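Adhesion and penetration protein autotransporter (Haemophilus influenzae, PDB 3SYJ) promotes bacterial adherence to and invasion of host cells, self-associates to drive bacterial aggregation, and is probably a serine protease, here represented by its secreted passenger domain. Local coordinates at residues R849-G861 with T868-S882. Residues are numbered along the deposited sequence; the frame is centred on the assembly and turned at random.
Sequences RFNTLTVNGKLSG and TSSLFGYKSDKLKLS
Phe850 lays its ring over the backbone of Ser876, whose CA sits 3.9 Å from the ring centroid, a CH-pi contact. The Lys875 side chain crosses that of Phe850 at about a right angle, and its CB and CE lie beside the CD2-CE2 side of the ring, CB 3.7 Å from Phe850 CE2, while CG of Arg849 sits over the rim of the opposite face. With CG anti to the carbonyl carbon (chi1 -68°), the ring reaches the hairpin formed by 868-870 and 875-876, where Tyr874 and Lys875 facing Ser870 make a G1 beta bulge.

Next to the ring, OD1 of Asp877 accepts the backbone N of Asn851 at 2.8 Å, almost straight at 176° and on the anti lone pair. Its other oxygen, OD2, takes both N and OG1 of Thr868 from the same face, and Asn821 also donates to OD1, so four donors hold this buried carboxylate.

Beyond it, strands 852-855 and 878-881 pair in parallel, 12° apart, through four backbone bonds that run from Asn851 O to Val855 N. On one face, OG1 of Thr852 comes within 3.3 Å of Lys878 CB, and Thr854 lies beside Lys880. On the other, Leu853 and Leu879 lie side by side, and both touch Phe865. Leu881 follows, its CD2 against Val855 CG2 and its CD1 3.8 Å from Leu859 CD2.

Where the strands end, a water bridges Val855 O to Ser882 N, and Ser882 OG donates to Gly857 O at 2.8 Å from above the carbonyl plane. Strands 806-808 and 906-911 continue the parallel pairing on either side. Such in-register stacking of successive coils, with leucines turned inward, is characteristic of the right-handed beta-helix of autotransporter passengers, here in its C-terminal, pertactin-like part.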
# COMPACT_ATOMS: atom_id res chain seq x y z
N ARG A 849 14.11 -13.11 -8.81
CA ARG A 849 14.83 -14.21 -8.17
C ARG A 849 16.13 -13.77 -7.51
O ARG A 849 16.51 -14.29 -6.46
CB ARG A 849 15.09 -15.33 -9.18
CG ARG A 849 16.15 -16.33 -8.75
CD ARG A 849 15.74 -17.11 -7.51
NE ARG A 849 16.88 -17.80 -6.91
CZ ARG A 849 17.40 -17.50 -5.72
NH1 ARG A 849 16.87 -16.54 -4.98
NH2 ARG A 849 18.45 -18.18 -5.25
N PHE A 850 16.84 -12.82 -8.12
CA PHE A 850 18.07 -12.31 -7.53
C PHE A 850 17.94 -10.83 -7.17
O PHE A 850 17.26 -10.07 -7.87
CB PHE A 850 19.27 -12.52 -8.47
CG PHE A 850 19.64 -13.97 -8.64
CD1 PHE A 850 20.24 -14.67 -7.60
CD2 PHE A 850 19.40 -14.62 -9.83
CE1 PHE A 850 20.59 -16.00 -7.75
CE2 PHE A 850 19.75 -15.96 -9.99
CZ PHE A 850 20.34 -16.64 -8.95
N ASN A 851 18.58 -10.45 -6.08
CA ASN A 851 18.46 -9.09 -5.56
C ASN A 851 19.74 -8.28 -5.67
O ASN A 851 20.84 -8.84 -5.77
CB ASN A 851 18.00 -9.11 -4.10
CG ASN A 851 16.62 -9.69 -3.94
OD1 ASN A 851 15.78 -9.60 -4.83
ND2 ASN A 851 16.37 -10.30 -2.78
N THR A 852 19.59 -6.96 -5.65
CA THR A 852 20.72 -6.05 -5.67
C THR A 852 20.58 -5.03 -4.54
O THR A 852 19.53 -4.41 -4.38
CB THR A 852 20.83 -5.30 -7.01
OG1 THR A 852 21.04 -6.23 -8.08
CG2 THR A 852 21.97 -4.29 -6.98
N LEU A 853 21.63 -4.88 -3.75
CA LEU A 853 21.69 -3.80 -2.79
C LEU A 853 22.56 -2.69 -3.35
O LEU A 853 23.73 -2.91 -3.65
CB LEU A 853 22.25 -4.30 -1.46
CG LEU A 853 22.61 -3.25 -0.40
CD1 LEU A 853 21.42 -2.33 -0.08
CD2 LEU A 853 23.13 -3.92 0.86
N THR A 854 21.98 -1.51 -3.51
CA THR A 854 22.71 -0.35 -4.01
C THR A 854 23.02 0.59 -2.86
O THR A 854 22.13 0.97 -2.10
CB THR A 854 21.88 0.42 -5.06
OG1 THR A 854 21.58 -0.44 -6.17
CG2 THR A 854 22.64 1.65 -5.55
N VAL A 855 24.29 0.97 -2.73
CA VAL A 855 24.72 1.94 -1.72
C VAL A 855 25.25 3.22 -2.37
O VAL A 855 26.46 3.41 -2.49
CB VAL A 855 25.80 1.37 -0.79
CG1 VAL A 855 26.10 2.35 0.33
CG2 VAL A 855 25.35 0.02 -0.24
N ASN A 856 24.33 4.10 -2.77
CA ASN A 856 24.68 5.32 -3.50
C ASN A 856 25.69 6.21 -2.79
O ASN A 856 26.43 6.95 -3.44
CB ASN A 856 23.41 6.13 -3.80
CG ASN A 856 22.51 5.46 -4.83
OD1 ASN A 856 21.29 5.42 -4.67
ND2 ASN A 856 23.12 4.91 -5.88
N GLY A 857 25.72 6.14 -1.47
CA GLY A 857 26.59 6.99 -0.68
C GLY A 857 27.82 6.24 -0.21
O GLY A 857 28.37 5.43 -0.95
N LYS A 858 28.25 6.51 1.02
CA LYS A 858 29.42 5.84 1.57
C LYS A 858 29.07 4.58 2.36
O LYS A 858 28.33 4.64 3.34
CB LYS A 858 30.22 6.79 2.46
CG LYS A 858 31.37 6.11 3.21
CD LYS A 858 32.09 7.07 4.15
CE LYS A 858 33.00 8.02 3.39
NZ LYS A 858 33.62 9.04 4.29
N LEU A 859 29.61 3.45 1.92
CA LEU A 859 29.61 2.24 2.73
C LEU A 859 30.91 2.27 3.52
O LEU A 859 31.92 2.76 3.02
CB LEU A 859 29.55 0.99 1.86
CG LEU A 859 30.11 -0.29 2.49
CD1 LEU A 859 29.15 -0.87 3.52
CD2 LEU A 859 30.41 -1.33 1.43
N SER A 860 30.87 1.77 4.75
CA SER A 860 32.06 1.75 5.59
C SER A 860 31.91 0.79 6.76
O SER A 860 30.80 0.36 7.09
CB SER A 860 32.38 3.15 6.12
OG SER A 860 31.34 3.65 6.94
N GLY A 861 33.03 0.45 7.38
CA GLY A 861 33.04 -0.45 8.52
C GLY A 861 33.50 -1.84 8.14
O GLY A 861 34.33 -2.01 7.24
N THR A 868 23.60 -15.32 -2.96
CA THR A 868 23.19 -16.52 -3.68
C THR A 868 23.56 -16.30 -5.14
O THR A 868 23.67 -15.16 -5.59
CB THR A 868 21.68 -16.82 -3.56
OG1 THR A 868 20.93 -15.80 -4.22
CG2 THR A 868 21.25 -16.91 -2.10
N SER A 869 23.75 -17.39 -5.88
CA SER A 869 24.12 -17.28 -7.28
C SER A 869 23.76 -18.52 -8.10
O SER A 869 23.51 -19.60 -7.55
CB SER A 869 25.62 -17.02 -7.41
OG SER A 869 26.36 -18.18 -7.08
N SER A 870 23.74 -18.35 -9.41
CA SER A 870 23.66 -19.45 -10.36
C SER A 870 24.77 -19.29 -11.38
O SER A 870 24.59 -18.62 -12.40
CB SER A 870 22.31 -19.48 -11.08
OG SER A 870 22.29 -20.51 -12.06
N LEU A 871 25.92 -19.89 -11.11
CA LEU A 871 27.07 -19.78 -12.00
C LEU A 871 26.73 -20.30 -13.39
O LEU A 871 27.32 -19.88 -14.38
CB LEU A 871 28.29 -20.52 -11.43
CG LEU A 871 29.07 -19.76 -10.35
CD1 LEU A 871 30.17 -20.63 -9.75
CD2 LEU A 871 29.66 -18.48 -10.91
N PHE A 872 25.76 -21.21 -13.45
CA PHE A 872 25.33 -21.78 -14.72
C PHE A 872 24.77 -20.73 -15.68
O PHE A 872 25.06 -20.76 -16.87
CB PHE A 872 24.29 -22.89 -14.51
CG PHE A 872 23.81 -23.50 -15.80
CD1 PHE A 872 24.45 -24.61 -16.34
CD2 PHE A 872 22.75 -22.94 -16.49
CE1 PHE A 872 24.01 -25.17 -17.53
CE2 PHE A 872 22.32 -23.49 -17.68
CZ PHE A 872 22.95 -24.60 -18.20
N GLY A 873 23.96 -19.81 -15.15
CA GLY A 873 23.43 -18.73 -15.97
C GLY A 873 24.26 -17.47 -15.83
O GLY A 873 23.98 -16.45 -16.46
N TYR A 874 25.30 -17.56 -15.00
CA TYR A 874 26.10 -16.40 -14.60
C TYR A 874 25.25 -15.25 -14.05
O TYR A 874 25.42 -14.09 -14.44
CB TYR A 874 27.04 -15.96 -15.73
CG TYR A 874 28.24 -16.87 -15.89
CD1 TYR A 874 29.35 -16.73 -15.06
CD2 TYR A 874 28.26 -17.87 -16.85
CE1 TYR A 874 30.45 -17.56 -15.19
CE2 TYR A 874 29.35 -18.71 -16.99
CZ TYR A 874 30.45 -18.56 -16.16
OH TYR A 874 31.55 -19.38 -16.28
N LYS A 875 24.34 -15.60 -13.14
CA LYS A 875 23.49 -14.64 -12.45
C LYS A 875 23.73 -14.73 -10.96
O LYS A 875 24.19 -15.77 -10.47
CB LYS A 875 22.01 -14.95 -12.73
CG LYS A 875 21.61 -14.88 -14.20
CD LYS A 875 20.30 -15.63 -14.45
CE LYS A 875 19.12 -14.97 -13.76
NZ LYS A 875 18.62 -13.76 -14.48
N SER A 876 23.42 -13.67 -10.23
CA SER A 876 23.55 -13.67 -8.77
C SER A 876 22.99 -12.41 -8.12
O SER A 876 22.60 -11.45 -8.80
CB SER A 876 25.01 -13.82 -8.37
OG SER A 876 25.68 -12.57 -8.41
N ASP A 877 22.96 -12.41 -6.79
CA ASP A 877 22.66 -11.20 -6.03
C ASP A 877 23.81 -10.24 -6.30
O ASP A 877 24.92 -10.66 -6.59
CB ASP A 877 22.56 -11.50 -4.54
CG ASP A 877 21.39 -12.39 -4.19
OD1 ASP A 877 20.30 -12.21 -4.77
OD2 ASP A 877 21.55 -13.27 -3.31
N LYS A 878 23.53 -8.94 -6.20
CA LYS A 878 24.53 -7.93 -6.52
C LYS A 878 24.72 -6.93 -5.38
O LYS A 878 23.79 -6.61 -4.66
CB LYS A 878 24.14 -7.19 -7.80
CG LYS A 878 24.16 -8.07 -9.05
CD LYS A 878 25.56 -8.61 -9.31
CE LYS A 878 25.54 -9.87 -10.19
NZ LYS A 878 25.13 -9.57 -11.58
N LEU A 879 25.95 -6.46 -5.23
CA LEU A 879 26.25 -5.37 -4.32
C LEU A 879 26.82 -4.23 -5.15
O LEU A 879 27.93 -4.33 -5.67
CB LEU A 879 27.24 -5.82 -3.24
CG LEU A 879 27.65 -4.81 -2.17
CD1 LEU A 879 26.43 -4.24 -1.46
CD2 LEU A 879 28.61 -5.45 -1.17
N LYS A 880 26.04 -3.17 -5.29
CA LYS A 880 26.41 -2.03 -6.12
C LYS A 880 26.89 -0.86 -5.25
O LYS A 880 26.12 -0.31 -4.47
CB LYS A 880 25.22 -1.60 -6.97
CG LYS A 880 25.48 -0.42 -7.88
CD LYS A 880 24.27 -0.13 -8.77
CE LYS A 880 24.05 -1.25 -9.78
NZ LYS A 880 23.19 -0.81 -10.91
N LEU A 881 28.16 -0.51 -5.39
CA LEU A 881 28.76 0.50 -4.52
C LEU A 881 29.23 1.73 -5.30
O LEU A 881 29.23 1.73 -6.53
CB LEU A 881 29.94 -0.10 -3.75
CG LEU A 881 29.67 -1.42 -3.03
CD1 LEU A 881 30.92 -1.90 -2.32
CD2 LEU A 881 28.51 -1.26 -2.05
N SER A 882 29.62 2.76 -4.58
CA SER A 882 30.12 3.99 -5.20
C SER A 882 31.63 4.11 -4.97
O SER A 882 32.26 3.21 -4.43
CB SER A 882 29.42 5.20 -4.60
OG SER A 882 29.90 5.46 -3.29
O HOH W 1 28.91 2.85 -1.65